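Local coordinates for protein ceramide very long chain fatty acid hydroxylase SCS7 (PDB 4ZR1) that hydroxylates the very long chain fatty acids of sphingolipids in the endoplasmic reticulum membrane, probably at C-2 of the acyl chain of dihydroceramides and phytoceramides, at residues R58-Q63 with H177-M182; K86-L91 with L99-W104; W105-A110 with R186-P191. One frame throughout, in Å; residues are numbered along the deposited sequence.

Interaction 1: R58-Q63 with H177-M182; sequences RPLLMQ and HHYLPM. With ZN (zinc ion), chain C; ZN (zinc ion), chain D; BOG (octyl beta-D-glucopyranoside), chain E.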
loop_
_atom_site.group_PDB
_atom_site.type_symbol
_atom_site.label_atom_id
_atom_site.label_comp_id
_atom_site.label_asym_id
_atom_site.label_seq_id
_atom_site.Cartn_x
_atom_site.Cartn_y
_atom_site.Cartn_z
ATOM N N ARG A 58 9.400 -20.491 2.957
ATOM C CA ARG A 58 8.173 -21.270 2.992
ATOM C C ARG A 58 6.991 -20.333 2.781
ATOM O O ARG A 58 7.069 -19.165 3.162
ATOM C CB ARG A 58 8.063 -22.009 4.329
ATOM C CG ARG A 58 9.165 -23.024 4.608
ATOM C CD ARG A 58 8.945 -24.294 3.820
ATOM N NE ARG A 58 9.729 -25.405 4.337
ATOM C CZ ARG A 58 10.646 -26.072 3.641
ATOM N NH1 ARG A 58 11.297 -27.093 4.197
ATOM N NH2 ARG A 58 10.900 -25.737 2.390
ATOM N N PRO A 59 5.895 -20.834 2.176
ATOM C CA PRO A 59 4.734 -19.967 1.889
ATOM C C PRO A 59 4.303 -19.195 3.135
ATOM O O PRO A 59 4.180 -19.786 4.212
ATOM C CB PRO A 59 3.647 -20.956 1.440
ATOM C CG PRO A 59 4.413 -22.142 0.895
ATOM C CD PRO A 59 5.685 -22.228 1.736
ATOM N N LEU A 60 4.103 -17.889 2.980
ATOM C CA LEU A 60 3.945 -16.964 4.101
ATOM C C LEU A 60 2.555 -16.960 4.729
ATOM O O LEU A 60 2.406 -16.768 5.934
ATOM C CB LEU A 60 4.298 -15.542 3.646
ATOM C CG LEU A 60 5.752 -15.304 3.220
ATOM C CD1 LEU A 60 5.924 -13.929 2.607
ATOM C CD2 LEU A 60 6.683 -15.470 4.406
ATOM N N LEU A 61 1.537 -17.177 3.913
ATOM C CA LEU A 61 0.162 -17.017 4.370
ATOM C C LEU A 61 -0.289 -18.070 5.403
ATOM O O LEU A 61 -0.852 -17.716 6.437
ATOM C CB LEU A 61 -0.765 -17.026 3.162
ATOM C CG LEU A 61 -2.088 -16.298 3.286
ATOM C CD1 LEU A 61 -1.860 -14.877 3.750
ATOM C CD2 LEU A 61 -2.737 -16.312 1.928
ATOM N N MET A 62 -0.053 -19.353 5.137
ATOM C CA MET A 62 -0.455 -20.383 6.098
ATOM C C MET A 62 0.370 -20.238 7.361
ATOM O O MET A 62 -0.089 -20.483 8.478
ATOM C CB MET A 62 -0.299 -21.797 5.515
ATOM C CG MET A 62 -1.535 -22.277 4.743
ATOM S SD MET A 62 -3.007 -22.452 5.783
ATOM C CE MET A 62 -4.255 -22.885 4.570
ATOM N N GLN A 63 1.600 -19.811 7.155
ATOM C CA GLN A 63 2.557 -19.589 8.214
ATOM C C GLN A 63 2.017 -18.523 9.192
ATOM O O GLN A 63 2.316 -18.543 10.382
ATOM C CB GLN A 63 3.873 -19.168 7.570
ATOM C CG GLN A 63 5.115 -19.590 8.242
ATOM C CD GLN A 63 6.336 -19.067 7.523
ATOM O OE1 GLN A 63 7.274 -18.588 8.152
ATOM N NE2 GLN A 63 6.339 -19.168 6.202
ATOM N N HIS A 177 3.302 -5.535 1.700
ATOM C CA HIS A 177 4.034 -4.535 0.963
ATOM C C HIS A 177 5.118 -3.896 1.851
ATOM O O HIS A 177 6.217 -3.591 1.384
ATOM C CB HIS A 177 3.071 -3.487 0.407
ATOM C CG HIS A 177 3.765 -2.345 -0.260
ATOM N ND1 HIS A 177 4.605 -2.517 -1.337
ATOM C CD2 HIS A 177 3.780 -1.023 0.025
ATOM C CE1 HIS A 177 5.095 -1.347 -1.699
ATOM N NE2 HIS A 177 4.610 -0.425 -0.890
ATOM N N HIS A 178 4.819 -3.713 3.133
ATOM C CA HIS A 178 5.821 -3.225 4.078
ATOM C C HIS A 178 6.848 -4.304 4.381
ATOM O O HIS A 178 8.029 -4.029 4.571
ATOM C CB HIS A 178 5.162 -2.752 5.370
ATOM C CG HIS A 178 4.754 -1.314 5.341
ATOM N ND1 HIS A 178 5.452 -0.326 6.000
ATOM C CD2 HIS A 178 3.724 -0.693 4.715
ATOM C CE1 HIS A 178 4.867 0.840 5.791
ATOM N NE2 HIS A 178 3.822 0.645 5.010
ATOM N N TYR A 179 6.384 -5.543 4.428
ATOM C CA TYR A 179 7.269 -6.663 4.636
ATOM C C TYR A 179 8.205 -6.800 3.436
ATOM O O TYR A 179 9.404 -7.024 3.612
ATOM C CB TYR A 179 6.451 -7.935 4.876
ATOM C CG TYR A 179 7.248 -9.129 5.344
ATOM C CD1 TYR A 179 7.965 -9.091 6.536
ATOM C CD2 TYR A 179 7.246 -10.314 4.619
ATOM C CE1 TYR A 179 8.686 -10.193 6.975
ATOM C CE2 TYR A 179 7.965 -11.423 5.047
ATOM C CZ TYR A 179 8.684 -11.359 6.222
ATOM O OH TYR A 179 9.396 -12.466 6.638
ATOM N N LEU A 180 7.670 -6.638 2.221
ATOM C CA LEU A 180 8.497 -6.760 1.015
ATOM C C LEU A 180 8.320 -5.641 -0.022
ATOM O O LEU A 180 7.803 -5.875 -1.117
ATOM C CB LEU A 180 8.243 -8.105 0.346
ATOM C CG LEU A 180 8.606 -9.343 1.177
ATOM C CD1 LEU A 180 7.425 -10.290 1.255
ATOM C CD2 LEU A 180 9.820 -10.034 0.590
ATOM N N PRO A 181 8.817 -4.435 0.304
ATOM C CA PRO A 181 8.726 -3.181 -0.461
ATOM C C PRO A 181 9.134 -3.302 -1.934
ATOM O O PRO A 181 8.473 -2.746 -2.816
ATOM C CB PRO A 181 9.701 -2.260 0.272
ATOM C CG PRO A 181 9.870 -2.848 1.614
ATOM C CD PRO A 181 9.743 -4.311 1.444
ATOM N N MET A 182 10.215 -4.028 -2.195
ATOM C CA MET A 182 10.742 -4.154 -3.548
ATOM C C MET A 182 10.268 -5.393 -4.293
ATOM O O MET A 182 10.865 -5.760 -5.299
ATOM C CB MET A 182 12.270 -4.143 -3.520
ATOM C CG MET A 182 12.825 -2.777 -3.225
ATOM S SD MET A 182 12.214 -1.587 -4.434
ATOM C CE MET A 182 11.813 -0.234 -3.321
HETATM ZN ZN ZN C . 5.147 1.770 -0.737
HETATM ZN ZN ZN D . 2.049 2.077 4.631
HETATM C C1 BOG E . -1.603 -6.148 -1.813
HETATM O O1 BOG E . -1.381 -7.334 -2.544
HETATM C C2 BOG E . -0.383 -5.267 -1.942
HETATM O O2 BOG E . 0.669 -5.902 -1.256
HETATM C C3 BOG E . -0.621 -3.934 -1.269
HETATM O O3 BOG E . 0.397 -2.999 -1.547
HETATM C C4 BOG E . -1.951 -3.355 -1.641
HETATM O O4 BOG E . -2.183 -2.260 -0.787
HETATM C C5 BOG E . -3.023 -4.390 -1.431
HETATM O O5 BOG E . -2.758 -5.487 -2.280
HETATM C C6 BOG E . -4.358 -3.723 -1.726
HETATM O O6 BOG E . -5.327 -4.633 -2.200
HETATM C "C1'" BOG E . -1.724 -8.524 -1.864
HETATM C "C2'" BOG E . -1.433 -9.742 -2.717
HETATM C "C3'" BOG E . -2.354 -10.865 -2.282
HETATM C "C4'" BOG E . -3.201 -11.380 -3.431
HETATM C "C5'" BOG E . -4.575 -11.788 -2.931
HETATM C "C6'" BOG E . -5.250 -12.676 -3.949
HETATM C "C7'" BOG E . -6.681 -12.939 -3.542
HETATM C "C8'" BOG E . -6.708 -13.992 -2.457
#
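One zinc ion (chain C) is gripped by five imidazole nitrogens, those of H232, H236, H251 and H255 and H177 NE2, whose bond to the metal is 2.3 Å long. The next residue, H178, gives its own NE2 to the second zinc, shared with H150, H155, H174 and H254, so the end of helix 164-179 feeds both metals of the probable catalytic centre. An extended first torsion in H177 (chi1 175°, CG opposite the backbone N) carries its imidazole out to the metal. Directly after this pair the segment turns apolar. L60, on helix 60-65, sends CD1 to the edge of the Y179 ring, near its plane and 4.0 Å from CE2. L60 CD1 also meets L180 CD1, tip to tip, at 4.2 Å. An apolar side chain suits this buried site, its CD1 filling the corner between the Y179 edge and L180, while F171 packs on the leucine too. Within 58-63, Q63 NE2 donates to P59 O at 3.0 Å from well above the carbonyl plane, tying Q63 back to P59. The chemistry thus divides cleanly: metal bonds fix the histidines, and a buried, purely apolar touch joins helix 60-65 to the end of helix 164-179 and the residue just after it.

Interaction 2: K86-L91 with L99-W104; sequences KGSAPL and LTKTAW. With BOG (octyl beta-D-glucopyranoside), chain I; BOG (octyl beta-D-glucopyranoside), chain E.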
loop_
_atom_site.group_PDB
_atom_site.type_symbol
_atom_site.label_atom_id
_atom_site.label_comp_id
_atom_site.label_asym_id
_atom_site.label_seq_id
_atom_site.Cartn_x
_atom_site.Cartn_y
_atom_site.Cartn_z
ATOM N N LYS A 86 15.498 -11.385 -6.502
ATOM C CA LYS A 86 15.012 -10.975 -7.811
ATOM C C LYS A 86 13.612 -11.521 -8.080
ATOM O O LYS A 86 12.898 -11.010 -8.941
ATOM C CB LYS A 86 15.994 -11.411 -8.905
ATOM C CG LYS A 86 17.138 -10.419 -9.095
ATOM C CD LYS A 86 18.093 -10.851 -10.189
ATOM C CE LYS A 86 18.958 -9.693 -10.659
ATOM N NZ LYS A 86 20.333 -10.151 -11.018
ATOM N N GLY A 87 13.216 -12.543 -7.327
ATOM C CA GLY A 87 11.911 -13.157 -7.501
ATOM C C GLY A 87 10.870 -12.670 -6.504
ATOM O O GLY A 87 11.075 -11.674 -5.802
ATOM N N SER A 88 9.745 -13.375 -6.445
ATOM C CA SER A 88 8.665 -13.036 -5.521
ATOM C C SER A 88 8.411 -14.159 -4.528
ATOM O O SER A 88 8.190 -15.297 -4.926
ATOM C CB SER A 88 7.373 -12.725 -6.284
ATOM O OG SER A 88 7.512 -11.564 -7.088
ATOM N N ALA A 89 8.429 -13.832 -3.237
ATOM C CA ALA A 89 8.170 -14.813 -2.172
ATOM C C ALA A 89 6.822 -15.508 -2.337
ATOM O O ALA A 89 5.847 -14.903 -2.768
ATOM C CB ALA A 89 8.237 -14.144 -0.805
ATOM N N PRO A 90 6.767 -16.798 -2.002
ATOM C CA PRO A 90 5.504 -17.528 -2.141
ATOM C C PRO A 90 4.505 -17.174 -1.037
ATOM O O PRO A 90 4.879 -17.125 0.136
ATOM C CB PRO A 90 5.943 -18.987 -2.036
ATOM C CG PRO A 90 7.166 -18.938 -1.148
ATOM C CD PRO A 90 7.861 -17.655 -1.503
ATOM N N LEU A 91 3.252 -16.920 -1.406
ATOM C CA LEU A 91 2.215 -16.687 -0.406
ATOM C C LEU A 91 1.428 -17.969 -0.154
ATOM O O LEU A 91 1.100 -18.284 0.988
ATOM C CB LEU A 91 1.271 -15.545 -0.826
ATOM C CG LEU A 91 1.903 -14.155 -0.972
ATOM C CD1 LEU A 91 0.851 -13.060 -1.019
ATOM C CD2 LEU A 91 2.882 -13.883 0.131
ATOM N N LEU A 99 -2.647 -15.536 -8.622
ATOM C CA LEU A 99 -3.478 -14.444 -8.112
ATOM C C LEU A 99 -2.741 -13.439 -7.225
ATOM O O LEU A 99 -3.240 -12.347 -6.968
ATOM C CB LEU A 99 -4.647 -15.021 -7.322
ATOM C CG LEU A 99 -5.670 -15.730 -8.186
ATOM C CD1 LEU A 99 -6.700 -16.419 -7.319
ATOM C CD2 LEU A 99 -6.303 -14.675 -9.082
ATOM N N THR A 100 -1.569 -13.810 -6.734
ATOM C CA THR A 100 -0.879 -12.973 -5.759
ATOM C C THR A 100 0.157 -12.114 -6.455
ATOM O O THR A 100 0.879 -11.368 -5.809
ATOM C CB THR A 100 -0.189 -13.827 -4.644
ATOM O OG1 THR A 100 0.994 -14.452 -5.162
ATOM C CG2 THR A 100 -1.151 -14.910 -4.102
ATOM N N LYS A 101 0.233 -12.232 -7.776
ATOM C CA LYS A 101 1.240 -11.505 -8.542
ATOM C C LYS A 101 0.579 -10.572 -9.542
ATOM O O LYS A 101 -0.136 -11.018 -10.428
ATOM C CB LYS A 101 2.173 -12.474 -9.262
ATOM C CG LYS A 101 3.115 -13.259 -8.357
ATOM C CD LYS A 101 4.208 -13.895 -9.201
ATOM C CE LYS A 101 5.218 -14.634 -8.366
ATOM N NZ LYS A 101 4.633 -15.842 -7.727
ATOM N N THR A 102 0.783 -9.270 -9.383
ATOM C CA THR A 102 0.135 -8.315 -10.268
ATOM C C THR A 102 1.138 -7.254 -10.687
ATOM O O THR A 102 1.703 -6.549 -9.846
ATOM C CB THR A 102 -1.075 -7.634 -9.608
ATOM O OG1 THR A 102 -0.605 -6.702 -8.637
ATOM C CG2 THR A 102 -1.973 -8.662 -8.904
ATOM N N ALA A 103 1.365 -7.152 -11.989
ATOM C CA ALA A 103 2.325 -6.208 -12.527
ATOM C C ALA A 103 1.743 -4.803 -12.532
ATOM O O ALA A 103 0.528 -4.636 -12.518
ATOM C CB ALA A 103 2.732 -6.616 -13.920
ATOM N N TRP A 104 2.625 -3.805 -12.551
ATOM C CA TRP A 104 2.240 -2.396 -12.585
ATOM C C TRP A 104 1.220 -2.074 -13.679
ATOM O O TRP A 104 0.272 -1.335 -13.440
ATOM C CB TRP A 104 3.477 -1.512 -12.777
ATOM C CG TRP A 104 4.204 -1.753 -14.065
ATOM C CD1 TRP A 104 5.187 -2.668 -14.288
ATOM C CD2 TRP A 104 4.012 -1.059 -15.309
ATOM N NE1 TRP A 104 5.621 -2.596 -15.593
ATOM C CE2 TRP A 104 4.918 -1.617 -16.241
ATOM C CE3 TRP A 104 3.168 -0.022 -15.725
ATOM C CZ2 TRP A 104 5.003 -1.173 -17.563
ATOM C CZ3 TRP A 104 3.248 0.413 -17.045
ATOM C CH2 TRP A 104 4.158 -0.161 -17.945
HETATM C C1 BOG I . 7.596 -5.231 -18.841
HETATM O O1 BOG I . 7.234 -4.389 -19.907
HETATM C C2 BOG I . 8.790 -6.026 -19.312
HETATM O O2 BOG I . 8.402 -6.838 -20.396
HETATM C C3 BOG I . 9.335 -6.885 -18.196
HETATM O O3 BOG I . 10.571 -7.421 -18.605
HETATM C C4 BOG I . 9.541 -6.053 -16.952
HETATM O O4 BOG I . 9.866 -6.896 -15.869
HETATM C C5 BOG I . 8.276 -5.282 -16.638
HETATM O O5 BOG I . 7.950 -4.443 -17.726
HETATM C C6 BOG I . 8.498 -4.449 -15.388
HETATM O O6 BOG I . 8.217 -5.207 -14.229
HETATM C "C1'" BOG I . 5.850 -4.236 -20.100
HETATM C "C2'" BOG I . 5.636 -3.297 -21.266
HETATM C "C3'" BOG I . 4.508 -2.343 -20.946
HETATM C "C4'" BOG I . 3.195 -2.939 -21.393
HETATM C "C5'" BOG I . 2.285 -1.848 -21.914
HETATM C "C6'" BOG I . 1.688 -1.048 -20.773
HETATM C "C7'" BOG I . 0.290 -0.582 -21.150
HETATM C "C8'" BOG I . -0.264 0.374 -20.108
HETATM C C1 BOG E . -1.603 -6.148 -1.813
HETATM O O1 BOG E . -1.381 -7.334 -2.544
HETATM C C2 BOG E . -0.383 -5.267 -1.942
HETATM O O2 BOG E . 0.669 -5.902 -1.256
HETATM C C3 BOG E . -0.621 -3.934 -1.269
HETATM O O3 BOG E . 0.397 -2.999 -1.547
HETATM C C4 BOG E . -1.951 -3.355 -1.641
HETATM O O4 BOG E . -2.183 -2.260 -0.787
HETATM C C5 BOG E . -3.023 -4.390 -1.431
HETATM O O5 BOG E . -2.758 -5.487 -2.280
HETATM C C6 BOG E . -4.358 -3.723 -1.726
HETATM O O6 BOG E . -5.327 -4.633 -2.200
HETATM C "C1'" BOG E . -1.724 -8.524 -1.864
HETATM C "C2'" BOG E . -1.433 -9.742 -2.717
HETATM C "C3'" BOG E . -2.354 -10.865 -2.282
HETATM C "C4'" BOG E . -3.201 -11.380 -3.431
HETATM C "C5'" BOG E . -4.575 -11.788 -2.931
HETATM C "C6'" BOG E . -5.250 -12.676 -3.949
HETATM C "C7'" BOG E . -6.681 -12.939 -3.542
HETATM C "C8'" BOG E . -6.708 -13.992 -2.457
#
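L91 and T100 make the buried side of this contact, their side chains lying alongside and pointing opposite ways. L91 CD1 rests 3.8 Å from T100 CB, and T100 CG2 lies beside the leucine as well. Because CG2 stands anti to the carbonyl carbon (OG1 chi1 75°), the threonine offers its methyl to L91 while OG1 bonds to the carbonyl of E97. Threonine fits for just this reason, having an apolar and a polar branch on one carbon. The octyl chain of a bound glucoside (chain E) adds to the packing, with C4' 3.7 Å from T100 CA. The other side is partly exposed, and there a single lysine methylene does the touching: K101 reaches across with its aliphatic chain until CE is 3.6 Å from S88 CB, then bends at its last torsion (chi4 68°). Its ammonium forms a long, weak ion pair with E97, whereas S88 OG is bonded to D183. Farther along, W104 turns its indole edge to the sugar of a second glucoside (chain I), NE1 lying 3.4 Å from C6, with the octyl carbon C3' near CZ2; its ring also meets that of F233. An alanine here removes the indole, and is likely to open a gap beside F233 and leave the glucoside less firmly placed. Both segments belong to the loop between helices 71-78 and 106-125: residues 86-91 pass alongside helix 60-65, where A89 and L91 touch L60, and residues 99-104 lead into the first transmembrane helix.

Interaction 3: W105-A110 with R186-P191; sequences WVVPVA and RLVMPP. With BOG (octyl beta-D-glucopyranoside), chain E; BOG (octyl beta-D-glucopyranoside), chain J.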
loop_
_atom_site.group_PDB
_atom_site.type_symbol
_atom_site.label_atom_id
_atom_site.label_comp_id
_atom_site.label_asym_id
_atom_site.label_seq_id
_atom_site.Cartn_x
_atom_site.Cartn_y
_atom_site.Cartn_z
ATOM N N TRP A 105 1.401 -2.653 -14.863
ATOM C CA TRP A 105 0.548 -2.335 -16.008
ATOM C C TRP A 105 -0.863 -2.900 -15.896
ATOM O O TRP A 105 -1.724 -2.590 -16.714
ATOM C CB TRP A 105 1.195 -2.827 -17.317
ATOM C CG TRP A 105 1.598 -4.274 -17.315
ATOM C CD1 TRP A 105 2.836 -4.768 -17.060
ATOM C CD2 TRP A 105 0.757 -5.410 -17.581
ATOM N NE1 TRP A 105 2.827 -6.141 -17.144
ATOM C CE2 TRP A 105 1.562 -6.562 -17.461
ATOM C CE3 TRP A 105 -0.600 -5.565 -17.900
ATOM C CZ2 TRP A 105 1.069 -7.852 -17.662
ATOM C CZ3 TRP A 105 -1.097 -6.854 -18.097
ATOM C CH2 TRP A 105 -0.262 -7.979 -17.971
ATOM N N VAL A 106 -1.110 -3.723 -14.886
ATOM C CA VAL A 106 -2.412 -4.360 -14.757
ATOM C C VAL A 106 -3.496 -3.344 -14.379
ATOM O O VAL A 106 -4.630 -3.403 -14.879
ATOM C CB VAL A 106 -2.362 -5.498 -13.717
ATOM C CG1 VAL A 106 -3.760 -6.080 -13.466
ATOM C CG2 VAL A 106 -1.422 -6.565 -14.192
ATOM N N VAL A 107 -3.145 -2.406 -13.503
ATOM C CA VAL A 107 -4.105 -1.416 -13.037
ATOM C C VAL A 107 -4.600 -0.486 -14.165
ATOM O O VAL A 107 -5.813 -0.335 -14.349
ATOM C CB VAL A 107 -3.518 -0.570 -11.895
ATOM C CG1 VAL A 107 -4.556 0.418 -11.401
ATOM C CG2 VAL A 107 -3.014 -1.468 -10.770
ATOM N N PRO A 108 -3.682 0.135 -14.933
ATOM C CA PRO A 108 -4.210 0.950 -16.038
ATOM C C PRO A 108 -5.049 0.165 -17.058
ATOM O O PRO A 108 -6.117 0.660 -17.427
ATOM C CB PRO A 108 -2.949 1.497 -16.711
ATOM C CG PRO A 108 -1.870 1.376 -15.692
ATOM C CD PRO A 108 -2.207 0.186 -14.871
ATOM N N VAL A 109 -4.599 -1.016 -17.499
ATOM C CA VAL A 109 -5.346 -1.756 -18.526
ATOM C C VAL A 109 -6.686 -2.257 -18.003
ATOM O O VAL A 109 -7.629 -2.409 -18.773
ATOM C CB VAL A 109 -4.557 -2.978 -19.116
ATOM C CG1 VAL A 109 -3.166 -2.559 -19.563
ATOM C CG2 VAL A 109 -4.478 -4.116 -18.135
ATOM N N ALA A 110 -6.787 -2.512 -16.703
ATOM C CA ALA A 110 -8.048 -2.994 -16.166
ATOM C C ALA A 110 -9.044 -1.856 -15.964
ATOM O O ALA A 110 -10.233 -2.015 -16.241
ATOM C CB ALA A 110 -7.826 -3.741 -14.856
ATOM N N ARG A 186 3.972 -7.406 -5.897
ATOM C CA ARG A 186 3.094 -7.314 -4.738
ATOM C C ARG A 186 2.982 -5.888 -4.233
ATOM O O ARG A 186 2.910 -5.653 -3.028
ATOM C CB ARG A 186 3.591 -8.214 -3.603
ATOM C CG ARG A 186 3.045 -9.629 -3.644
ATOM C CD ARG A 186 3.668 -10.421 -4.770
ATOM N NE ARG A 186 3.241 -11.812 -4.719
ATOM C CZ ARG A 186 3.944 -12.792 -4.157
ATOM N NH1 ARG A 186 5.132 -12.546 -3.602
ATOM N NH2 ARG A 186 3.457 -14.025 -4.153
ATOM N N LEU A 187 2.977 -4.934 -5.154
ATOM C CA LEU A 187 2.850 -3.536 -4.787
ATOM C C LEU A 187 1.454 -3.033 -5.144
ATOM O O LEU A 187 0.681 -2.662 -4.261
ATOM C CB LEU A 187 3.944 -2.702 -5.465
ATOM C CG LEU A 187 4.128 -1.239 -5.058
ATOM C CD1 LEU A 187 5.521 -0.733 -5.418
ATOM C CD2 LEU A 187 3.082 -0.372 -5.735
ATOM N N VAL A 188 1.124 -3.010 -6.432
ATOM C CA VAL A 188 -0.188 -2.511 -6.809
ATOM C C VAL A 188 -1.251 -3.502 -6.379
ATOM O O VAL A 188 -0.957 -4.648 -6.053
ATOM C CB VAL A 188 -0.316 -2.237 -8.310
ATOM C CG1 VAL A 188 0.842 -1.340 -8.789
ATOM C CG2 VAL A 188 -0.382 -3.530 -9.088
ATOM N N MET A 189 -2.488 -3.036 -6.354
ATOM C CA MET A 189 -3.586 -3.830 -5.845
ATOM C C MET A 189 -4.051 -4.796 -6.903
ATOM O O MET A 189 -4.213 -4.430 -8.060
ATOM C CB MET A 189 -4.750 -2.942 -5.421
ATOM C CG MET A 189 -4.375 -1.862 -4.438
ATOM S SD MET A 189 -5.855 -1.000 -3.905
ATOM C CE MET A 189 -6.932 -2.404 -3.705
ATOM N N PRO A 190 -4.260 -6.047 -6.514
ATOM C CA PRO A 190 -4.870 -6.991 -7.448
ATOM C C PRO A 190 -6.329 -6.622 -7.672
ATOM O O PRO A 190 -6.989 -6.235 -6.708
ATOM C CB PRO A 190 -4.727 -8.335 -6.727
ATOM C CG PRO A 190 -4.563 -7.998 -5.327
ATOM C CD PRO A 190 -3.829 -6.701 -5.272
ATOM N N PRO A 191 -6.822 -6.716 -8.924
ATOM C CA PRO A 191 -8.196 -6.270 -9.190
ATOM C C PRO A 191 -9.208 -7.020 -8.333
ATOM O O PRO A 191 -10.206 -6.438 -7.903
ATOM C CB PRO A 191 -8.382 -6.557 -10.687
ATOM C CG PRO A 191 -6.999 -6.492 -11.252
ATOM C CD PRO A 191 -6.080 -7.003 -10.165
HETATM C C1 BOG E . -1.603 -6.148 -1.813
HETATM O O1 BOG E . -1.381 -7.334 -2.544
HETATM C C2 BOG E . -0.383 -5.267 -1.942
HETATM O O2 BOG E . 0.669 -5.902 -1.256
HETATM C C3 BOG E . -0.621 -3.934 -1.269
HETATM O O3 BOG E . 0.397 -2.999 -1.547
HETATM C C4 BOG E . -1.951 -3.355 -1.641
HETATM O O4 BOG E . -2.183 -2.260 -0.787
HETATM C C5 BOG E . -3.023 -4.390 -1.431
HETATM O O5 BOG E . -2.758 -5.487 -2.280
HETATM C C6 BOG E . -4.358 -3.723 -1.726
HETATM O O6 BOG E . -5.327 -4.633 -2.200
HETATM C "C1'" BOG E . -1.724 -8.524 -1.864
HETATM C "C2'" BOG E . -1.433 -9.742 -2.717
HETATM C "C3'" BOG E . -2.354 -10.865 -2.282
HETATM C "C4'" BOG E . -3.201 -11.380 -3.431
HETATM C "C5'" BOG E . -4.575 -11.788 -2.931
HETATM C "C6'" BOG E . -5.250 -12.676 -3.949
HETATM C "C7'" BOG E . -6.681 -12.939 -3.542
HETATM C "C8'" BOG E . -6.708 -13.992 -2.457
HETATM C C1 BOG J . 6.426 -11.171 -19.194
HETATM O O1 BOG J . 5.391 -10.610 -19.954
HETATM C C2 BOG J . 7.470 -10.119 -18.925
HETATM O O2 BOG J . 7.909 -9.577 -20.147
HETATM C C3 BOG J . 8.620 -10.778 -18.197
HETATM O O3 BOG J . 9.536 -9.795 -17.783
HETATM C C4 BOG J . 8.082 -11.498 -16.979
HETATM O O4 BOG J . 9.105 -12.249 -16.366
HETATM C C5 BOG J . 6.946 -12.411 -17.383
HETATM O O5 BOG J . 5.926 -11.642 -17.968
HETATM C C6 BOG J . 6.412 -13.130 -16.164
HETATM O O6 BOG J . 7.171 -14.298 -15.941
HETATM C "C1'" BOG J . 4.435 -9.942 -19.168
HETATM C "C2'" BOG J . 4.615 -8.447 -19.311
HETATM C "C3'" BOG J . 4.055 -7.997 -20.644
HETATM C "C4'" BOG J . 2.971 -6.962 -20.421
HETATM C "C5'" BOG J . 1.744 -7.280 -21.253
HETATM C "C6'" BOG J . 0.945 -6.017 -21.510
HETATM C "C7'" BOG J . -0.444 -6.416 -21.962
HETATM C "C8'" BOG J . -1.392 -5.231 -21.936
#
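The CA atoms of V107 and P191 approach to 7.4 Å where the start of helix 106-125, the first transmembrane helix, passes an irregular segment that becomes helical at P191, with P190 in the N-cap position of helix 191-208. V106 CG1 lies 3.9 Å from P191 CG, the two side chains being roughly perpendicular. That methyl is anti to the backbone N (chi1 174°), while V106 CG2 lies over one face of the W105 indole. On the opposite face runs the octyl chain of a glucoside (chain J), whose C4' is 3.3 Å from W105 CE2, so the flat ring is held between a valine methyl and a detergent tail. V107 works with its CG2 methyl, which sits 3.7 Å from V188 CB, the two valines packing side by side but facing contrary ways. Compact branched side chains suit such close backbones, and a proline fits the first turn of a helix, where an N-H is not needed for the intrahelical bonds. On the other side the R186 and L187 carbonyls accept hydrogen bonds from another glucoside (chain E), which donates from O2 to R186 O at 2.9 Å and from O3 to L187 O at 2.7 Å. The R186 guanidinium forms salt bridges to D183 and E97, and M189 N is bonded to D229 on helix 211-236. The M189 side chain lies about 5 Å from a bound tridecane. The valine and proline touches are thus non-directional packing between the first transmembrane helix and the loop leading into helix 191-208, while the R186 salt bridges and the M189 N bond to D229 probably help to hold the segment.

How the interactions relate
The octyl glucoside of chain E touches all three interactions, which therefore lie close together near the metals. Interactions 1 and 2 have centres 10 Å apart and are joined by probable hydrogen bonds, L60 N to P90 O at 3.0 Å and L61 N to L91 O at 3.2 Å. Interaction 2 meets interaction 3, about 12 Å away between centres, through R186, whose NE and NH1 reach T100 O and A89 O, each probably hydrogen-bonded. Interactions 1 and 3, 18 Å apart between centres, still touch where H177 CE1 lies 3.5 Å from L187 CG. Thus segment 186-191 packs directly on a zinc-binding histidine, with the V188 side chain about 6 Å from that of H232.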